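Carbohydrate binding protein, putative, cbp2D (Cellvibrio japonicus, PDB 7B21) carries, in this X183 domain, a covalently attached heme c within a c-type cytochrome fold and probably takes part in electron transfer to polysaccharide-degrading enzymes. Local coordinates at residues 75-78 with 79-83; 42-45 with 46-49. All coordinates share one frame; numbering follows the deposited sequence.

In the fold
From the N terminus the chain forms helix 7-16, then helix 19-23, whose C19 and C22 hold the heme covalently and whose H23 is an axial ligand of its iron. A long loop comes next, and interaction 2 closes a short turn there, where residues 42-49 bend alongside the heme propionates. Helix 58-65 and M66, the second axial ligand, follow. Interaction 1 then forms the first turns of helix 76-86, which packs on helix 7-16 through I82 and D81 on L13, while C78 is linked to C74. The two contacts lie in series, neither nested nor crossed, with centres about 15 Å apart; both reach the heme, interaction 2 at its propionates and interaction 1 through I82.

Interaction 1. Residues 75-78 with 79-83; sequences TGQC and AADIE
Q77 and D81, one turn apart, are joined twice. Their backbones make the helical bond from D81 N to Q77 O (2.8 Å), and, beside it, the side-chain NE2 of Q77 donates to OD1 of D81 at 2.9 Å. This second bond lies nearly in the amide plane yet meets OD1 from above the carboxylate plane, the two planes being 43° apart. The bend of the glutamine chain at chi2 (68°) folds its amide back over the turn. Both ends have further partners: V4 O also accepts from NE2, while D81 receives D6 N at OD1 and makes a salt bridge to R9 at OD2, so this buried carboxylate ties the helix to the N-terminal part of the chain and to helix 7-16.

The i to i+4 backbone bonds of the first helical turns run alongside: A80 N to G76 O (3.0 Å) and I82 N to C78 O (2.9 Å), preceded by a weak bond from A79 N to T75 O (3.3 Å). In cytochromes c the C-terminal helix packs against the N-terminal one, and helix 76-86 follows that pattern, with I82 on L13 and W14 and D81 also on L13. With its SG anti to the backbone N, C78 forms a disulfide with C74, and that sulfur lies 3.9 Å from CD1 of I82, a residue whose side chain also touches the heme.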
ATOM      1  N   THR A  75      -6.716  -8.104   0.738  1.00  8.59           N
ATOM      2  CA  THR A  75      -8.008  -7.533   0.341  1.00  9.11           C
ATOM      3  C   THR A  75      -8.677  -7.067   1.635  1.00  8.29           C
ATOM      4  O   THR A  75      -8.124  -7.240   2.718  1.00  9.37           O
ATOM      5  CB  THR A  75      -8.864  -8.545  -0.416  1.00 11.02           C
ATOM      6  OG1 THR A  75      -9.190  -9.611   0.478  1.00 12.87           O
ATOM      7  CG2 THR A  75      -8.196  -9.105  -1.650  1.00 11.98           C
ATOM      8  N   GLY A  76      -9.891  -6.556   1.543  1.00  8.46           N
ATOM      9  CA  GLY A  76     -10.701  -6.339   2.750  1.00  8.37           C
ATOM     10  C   GLY A  76      -9.960  -5.554   3.809  1.00  7.95           C
ATOM     11  O   GLY A  76      -9.440  -4.475   3.562  1.00  8.43           O
ATOM     12  N   GLN A  77      -9.955  -6.095   5.033  1.00  7.93           N
ATOM     13  CA  GLN A  77      -9.351  -5.368   6.155  1.00  7.90           C
ATOM     14  C   GLN A  77      -7.847  -5.147   5.956  1.00  7.78           C
ATOM     15  O   GLN A  77      -7.339  -4.111   6.387  1.00  8.51           O
ATOM     16  CB  GLN A  77      -9.644  -6.093   7.472  1.00  8.66           C
ATOM     17  CG  GLN A  77      -9.353  -5.262   8.701  1.00  9.35           C
ATOM     18  CD  GLN A  77     -10.263  -4.082   8.898  1.00  9.53           C
ATOM     19  OE1 GLN A  77     -11.487  -4.226   8.987  1.00 11.14           O
ATOM     20  NE2 GLN A  77      -9.697  -2.888   9.010  1.00  9.80           N
ATOM     21  N   CYS A  78      -7.152  -6.107   5.366  1.00  7.91           N
ATOM     22  CA  CYS A  78      -5.712  -5.921   5.074  1.00  8.03           C
ATOM     23  C   CYS A  78      -5.532  -4.651   4.271  1.00  7.45           C
ATOM     24  O   CYS A  78      -4.668  -3.810   4.572  1.00  7.75           O
ATOM     25  CB  CYS A  78      -5.192  -7.130   4.305  1.00  8.80           C
ATOM     26  SG  CYS A  78      -3.479  -6.936   3.739  0.85  8.34           S
ATOM     27  N   ALA A  79      -6.319  -4.494   3.213  1.00  7.28           N
ATOM     28  CA  ALA A  79      -6.193  -3.351   2.313  1.00  7.36           C
ATOM     29  C   ALA A  79      -6.566  -2.052   3.037  1.00  6.95           C
ATOM     30  O   ALA A  79      -5.898  -1.028   2.844  1.00  7.54           O
ATOM     31  CB  ALA A  79      -7.025  -3.583   1.073  1.00  7.70           C
ATOM     32  N   ALA A  80      -7.617  -2.093   3.844  1.00  6.84           N
ATOM     33  CA  ALA A  80      -8.001  -0.921   4.627  1.00  7.12           C
ATOM     34  C   ALA A  80      -6.891  -0.502   5.597  1.00  6.86           C
ATOM     35  O   ALA A  80      -6.603   0.670   5.757  1.00  7.25           O
ATOM     36  CB  ALA A  80      -9.293  -1.194   5.354  1.00  7.46           C
ATOM     37  N   ASP A  81      -6.317  -1.484   6.284  1.00  6.64           N
ATOM     38  CA  ASP A  81      -5.264  -1.200   7.263  1.00  7.07           C
ATOM     39  C   ASP A  81      -4.043  -0.618   6.572  1.00  6.55           C
ATOM     40  O   ASP A  81      -3.434   0.352   7.061  1.00  6.93           O
ATOM     41  CB  ASP A  81      -4.917  -2.463   8.038  1.00  7.22           C
ATOM     42  CG  ASP A  81      -5.963  -2.948   9.019  1.00  7.87           C
ATOM     43  OD1 ASP A  81      -6.926  -2.195   9.309  1.00  8.22           O
ATOM     44  OD2 ASP A  81      -5.777  -4.048   9.528  1.00  9.85           O
ATOM     45  N   ILE A  82      -3.601  -1.233   5.467  1.00  6.70           N
ATOM     46  CA  ILE A  82      -2.403  -0.708   4.820  1.00  6.19           C
ATOM     47  C   ILE A  82      -2.707   0.676   4.221  1.00  6.36           C
ATOM     48  O   ILE A  82      -1.830   1.532   4.291  1.00  6.70           O
ATOM     49  CB  ILE A  82      -1.839  -1.706   3.790  1.00  6.28           C
ATOM     50  CG1 ILE A  82      -1.383  -3.001   4.450  1.00  6.86           C
ATOM     51  CG2 ILE A  82      -0.664  -1.050   3.068  1.00  7.15           C
ATOM     52  CD1 ILE A  82      -0.862  -4.047   3.505  1.00  8.09           C
ATOM     53  N   GLU A  83      -3.884   0.889   3.668  1.00  6.20           N
ATOM     54  CA  GLU A  83      -4.261   2.247   3.244  1.00  6.26           C
ATOM     55  C   GLU A  83      -4.021   3.236   4.374  1.00  6.07           C
ATOM     56  O   GLU A  83      -3.420   4.292   4.176  1.00  7.12           O
ATOM     57  CB  GLU A  83      -5.713   2.256   2.779  1.00  6.41           C
ATOM     58  CG  GLU A  83      -6.258   3.648   2.526  1.00  6.93           C
ATOM     59  CD  GLU A  83      -7.749   3.620   2.189  1.00  7.39           C
ATOM     60  OE1 GLU A  83      -8.534   3.258   3.106  1.00  8.10           O
ATOM     61  OE2 GLU A  83      -8.130   3.917   1.050  1.00  7.51           O
TER

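Interaction 2. Residues 42-45 with 46-49; sequences PNRD and LYRH. With HEC (heme c), chain B; EDO (1,2-ethanediol), chain D; EDO (1,2-ethanediol), chain E.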
ATOM      1  N   PRO A  42       2.352   8.413  -1.556  1.00  7.67           N
ATOM      2  CA  PRO A  42       1.286   8.118  -0.614  1.00  8.19           C
ATOM      3  C   PRO A  42       0.223   9.206  -0.537  1.00  9.25           C
ATOM      4  O   PRO A  42      -0.643   9.124   0.326  1.00 10.68           O
ATOM      5  CB  PRO A  42       2.052   8.042   0.697  1.00  8.90           C
ATOM      6  CG  PRO A  42       3.089   9.142   0.541  1.00  9.58           C
ATOM      7  CD  PRO A  42       3.526   9.029  -0.896  1.00  8.32           C
ATOM      8  N   ASN A  43       0.290  10.175  -1.444  1.00  9.66           N
ATOM      9  CA  ASN A  43      -0.499  11.403  -1.312  1.00 11.58           C
ATOM     10  C   ASN A  43      -1.455  11.639  -2.462  1.00 11.56           C
ATOM     11  O   ASN A  43      -1.982  12.722  -2.543  1.00 15.62           O
ATOM     12  CB  ASN A  43       0.426  12.591  -1.143  1.00 14.60           C
ATOM     13  CG  ASN A  43       1.326  12.376   0.061  1.00 16.01           C
ATOM     14  OD1 ASN A  43       0.881  11.923   1.148  1.00 16.65           O
ATOM     15  ND2 ASN A  43       2.619  12.620  -0.103  1.00 18.66           N
ATOM     16  N   ARG A  44      -1.715  10.661  -3.319  1.00  9.36           N
ATOM     17  CA  ARG A  44      -2.687  10.840  -4.410  1.00  9.26           C
ATOM     18  C   ARG A  44      -4.081  10.681  -3.827  1.00  9.32           C
ATOM     19  O   ARG A  44      -4.282   9.869  -2.935  1.00 10.71           O
ATOM     20  CB  ARG A  44      -2.533   9.790  -5.493  1.00  9.18           C
ATOM     21  CG  ARG A  44      -1.131   9.609  -6.034  1.00  8.48           C
ATOM     22  CD  ARG A  44      -1.130   8.772  -7.276  1.00  9.16           C
ATOM     23  NE  ARG A  44       0.166   8.289  -7.625  1.00  8.63           N
ATOM     24  CZ  ARG A  44       1.143   8.979  -8.210  1.00  8.24           C
ATOM     25  NH1 ARG A  44       0.938  10.229  -8.592  1.00  9.84           N
ATOM     26  NH2 ARG A  44       2.328   8.437  -8.385  1.00  8.59           N
ATOM     27  N   ASP A  45      -5.051  11.445  -4.316  1.00  9.92           N
ATOM     28  CA  ASP A  45      -6.430  11.202  -3.849  1.00 10.26           C
ATOM     29  C   ASP A  45      -6.924   9.815  -4.279  1.00  9.63           C
ATOM     30  O   ASP A  45      -7.605   9.167  -3.471  1.00 10.62           O
ATOM     31  CB  ASP A  45      -7.390  12.302  -4.230  1.00 13.39           C
ATOM     32  CG  ASP A  45      -7.529  12.609  -5.657  1.00 17.71           C
ATOM     33  OD1 ASP A  45      -6.762  12.152  -6.457  1.00 18.05           O
ATOM     34  OD2 ASP A  45      -8.466  13.357  -5.920  1.00 33.96           O
ATOM     35  N   LEU A  46      -6.619   9.424  -5.502  1.00 10.69           N
ATOM     36  CA  LEU A  46      -7.084   8.157  -6.110  1.00 10.55           C
ATOM     37  C   LEU A  46      -5.892   7.583  -6.841  1.00  9.32           C
ATOM     38  O   LEU A  46      -4.972   8.312  -7.229  1.00 10.87           O
ATOM     39  CB  LEU A  46      -8.214   8.403  -7.115  1.00 13.44           C
ATOM     40  CG  LEU A  46      -9.491   8.966  -6.530  1.00 14.76           C
ATOM     41  CD1 LEU A  46     -10.402   9.458  -7.645  1.00 19.68           C
ATOM     42  CD2 LEU A  46     -10.212   7.904  -5.752  1.00 18.14           C
ATOM     43  N   TYR A  47      -5.954   6.291  -7.082  1.00  8.54           N
ATOM     44  CA  TYR A  47      -4.860   5.527  -7.677  1.00  8.55           C
ATOM     45  C   TYR A  47      -5.417   4.755  -8.861  1.00  9.16           C
ATOM     46  O   TYR A  47      -6.385   3.992  -8.743  1.00 10.02           O
ATOM     47  CB  TYR A  47      -4.250   4.579  -6.643  1.00  8.01           C
ATOM     48  CG  TYR A  47      -3.486   5.307  -5.577  1.00  7.87           C
ATOM     49  CD1 TYR A  47      -4.110   5.894  -4.495  1.00  7.88           C
ATOM     50  CD2 TYR A  47      -2.120   5.465  -5.684  1.00  8.05           C
ATOM     51  CE1 TYR A  47      -3.395   6.638  -3.562  1.00  7.50           C
ATOM     52  CE2 TYR A  47      -1.396   6.179  -4.757  1.00  7.64           C
ATOM     53  CZ  TYR A  47      -2.025   6.795  -3.699  1.00  7.23           C
ATOM     54  OH  TYR A  47      -1.348   7.570  -2.803  1.00  8.37           O
ATOM     55  N   ARG A  48      -4.733   4.894  -9.996  1.00 10.35           N
ATOM     56  CA  ARG A  48      -5.118   4.180 -11.228  1.00 10.79           C
ATOM     57  C   ARG A  48      -3.928   3.366 -11.689  1.00 10.63           C
ATOM     58  O   ARG A  48      -2.986   3.880 -12.267  1.00 11.46           O
ATOM     59  CB  ARG A  48      -5.604   5.102 -12.346  1.00 11.70           C
ATOM     60  CG  ARG A  48      -6.156   4.327 -13.534  1.00 11.75           C
ATOM     61  CD  ARG A  48      -6.729   5.273 -14.568  1.00 15.70           C
ATOM     62  NE  ARG A  48      -7.051   4.546 -15.779  1.00 15.75           N
ATOM     63  CZ  ARG A  48      -7.960   4.871 -16.669  1.00 17.54           C
ATOM     64  NH1 ARG A  48      -8.709   5.947 -16.504  1.00 20.26           N
ATOM     65  NH2 ARG A  48      -8.088   4.125 -17.745  1.00 23.43           N
ATOM     66  N   HIS A  49      -3.976   2.061 -11.465  1.00  9.00           N
ATOM     67  CA  HIS A  49      -2.952   1.137 -11.961  1.00  8.98           C
ATOM     68  C   HIS A  49      -2.873   1.287 -13.471  1.00  9.44           C
ATOM     69  O   HIS A  49      -3.898   1.536 -14.150  1.00 10.15           O
ATOM     70  CB  HIS A  49      -3.338  -0.290 -11.579  1.00  9.24           C
ATOM     71  CG  HIS A  49      -2.270  -1.302 -11.794  1.00  9.18           C
ATOM     72  ND1 HIS A  49      -1.997  -1.819 -13.045  1.00 10.74           N
ATOM     73  CD2 HIS A  49      -1.420  -1.893 -10.917  1.00  8.93           C
ATOM     74  CE1 HIS A  49      -1.037  -2.730 -12.907  1.00 10.94           C
ATOM     75  NE2 HIS A  49      -0.646  -2.787 -11.611  1.00 10.09           N
TER
HETATM   76 FE   HEC B 101       2.842  -2.138  -5.178  1.00  5.78          FE
HETATM   77  CHA HEC B 101       2.232   0.343  -7.422  1.00  6.14           C
HETATM   78  CHB HEC B 101       0.867  -0.590  -2.908  1.00  5.60           C
HETATM   79  CHC HEC B 101       3.267  -4.761  -3.065  1.00  5.98           C
HETATM   80  CHD HEC B 101       5.084  -3.506  -7.325  1.00  5.95           C
HETATM   81  NA  HEC B 101       1.785  -0.473  -5.166  1.00  6.27           N
HETATM   82  C1A HEC B 101       1.715   0.497  -6.151  1.00  5.75           C
HETATM   83  C2A HEC B 101       1.009   1.645  -5.686  1.00  6.01           C
HETATM   84  C3A HEC B 101       0.588   1.372  -4.443  1.00  5.82           C
HETATM   85  C4A HEC B 101       1.090   0.053  -4.106  1.00  5.75           C
HETATM   86  CMA HEC B 101      -0.277   2.199  -3.545  1.00  6.68           C
HETATM   87  CAA HEC B 101       0.775   2.920  -6.464  1.00  6.69           C
HETATM   88  CBA HEC B 101       1.933   3.919  -6.236  1.00  7.79           C
HETATM   89  CGA HEC B 101       1.770   5.264  -6.837  1.00  7.54           C
HETATM   90  O1A HEC B 101       0.733   5.561  -7.444  1.00  8.74           O
HETATM   91  O2A HEC B 101       2.724   6.091  -6.638  1.00  8.32           O
HETATM   92  NB  HEC B 101       2.167  -2.603  -3.344  1.00  5.27           N
HETATM   93  C1B HEC B 101       1.356  -1.833  -2.555  1.00  5.64           C
HETATM   94  C2B HEC B 101       1.069  -2.508  -1.329  1.00  5.52           C
HETATM   95  C3B HEC B 101       1.690  -3.723  -1.376  1.00  5.62           C
HETATM   96  C4B HEC B 101       2.432  -3.734  -2.654  1.00  5.73           C
HETATM   97  CMB HEC B 101       0.228  -1.984  -0.213  1.00  6.15           C
HETATM   98  CAB HEC B 101       1.644  -4.836  -0.393  1.00  6.18           C
HETATM   99  CBB HEC B 101       0.263  -5.374  -0.135  1.00  7.12           C
HETATM  100  NC  HEC B 101       3.938  -3.793  -5.183  1.00  5.93           N
HETATM  101  C1C HEC B 101       4.032  -4.742  -4.214  1.00  5.75           C
HETATM  102  C2C HEC B 101       5.034  -5.712  -4.523  1.00  6.07           C
HETATM  103  C3C HEC B 101       5.621  -5.314  -5.689  1.00  6.04           C
HETATM  104  C4C HEC B 101       4.913  -4.149  -6.127  1.00  5.79           C
HETATM  105  CMC HEC B 101       5.413  -6.859  -3.624  1.00  7.16           C
HETATM  106  CAC HEC B 101       6.807  -5.894  -6.390  1.00  6.51           C
HETATM  107  CBC HEC B 101       6.768  -7.326  -6.723  1.00  8.15           C
HETATM  108  ND  HEC B 101       3.459  -1.717  -7.034  1.00  5.80           N
HETATM  109  C1D HEC B 101       4.360  -2.416  -7.776  1.00  5.75           C
HETATM  110  C2D HEC B 101       4.434  -1.875  -9.125  1.00  6.92           C
HETATM  111  C3D HEC B 101       3.593  -0.838  -9.184  1.00  6.66           C
HETATM  112  C4D HEC B 101       3.014  -0.697  -7.842  1.00  6.29           C
HETATM  113  CMD HEC B 101       5.314  -2.412 -10.215  1.00  8.09           C
HETATM  114  CAD HEC B 101       3.177  -0.052 -10.381  1.00  7.40           C
HETATM  115  CBD HEC B 101       1.829  -0.666 -10.939  1.00  7.83           C
HETATM  116  CGD HEC B 101       1.390  -0.085 -12.248  1.00  8.78           C
HETATM  117  O1D HEC B 101       0.606   0.899 -12.258  1.00  8.88           O
HETATM  118  O2D HEC B 101       1.839  -0.619 -13.306  1.00 11.36           O
HETATM  119  C1  EDO D 103      -2.093   7.467 -12.134  1.00 16.29           C
HETATM  120  O1  EDO D 103      -1.403   6.267 -12.381  1.00 17.51           O
HETATM  121  C2  EDO D 103      -2.121   7.770 -10.683  1.00 15.91           C
HETATM  122  O2  EDO D 103      -2.596   6.704  -9.915  1.00 14.85           O
HETATM  123  C1  EDO E 104      -8.123  10.530 -14.049  1.00 34.65           C
HETATM  124  O1  EDO E 104      -9.426  10.785 -13.602  1.00 44.31           O
HETATM  125  C2  EDO E 104      -8.073   9.438 -15.056  1.00 25.38           C
HETATM  126  O2  EDO E 104      -8.625   8.197 -14.663  1.00 22.88           O
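A heme propionate, the ring of Y47 and the chain of R44 meet within one tight bend, and the arginine serves both other groups at once. Its CB sits over one face of the Y47 ring, 3.9 Å from the centroid and 23° off the normal, a CH-pi contact displaced toward the rim. CG and CD continue past CZ and CE2, and the extended run from CG to NE carries the guanidinium beyond the ring, its plane turned 75° from that of the tyrosine. There NE donates to O1A of the heme at 2.8 Å, and NH2 to O2A at 3.0 Å. This is a two-pronged grip in which the carboxylate meets the guanidinium edge-on. The same propionate also stands at the edge of the tyrosine ring, O1A lying 3.4 Å from CD2.

At the far end of the ring, R44 N donates to Y47 OH (3.2 Å), and this hydroxyl is also hydrogen-bonded to N41 O. R87 bonds to the carbonyls of P42 and R44, tying the bend to the segment after helix 76-86. At the turn itself L46 N reaches back to OD1 of D45 in a weak bond. Further on, H49 lays a face of its imidazole against the carboxyl carbon of the other propionate, CGD standing 3.4 Å above the ring centre, while W65 stacks with H49.

N41 N and S50 OG are also hydrogen-bonded to the heme. The pairing with R44 probably offsets part of the charge of its propionate, which would help to keep it ionised and may influence the heme potential.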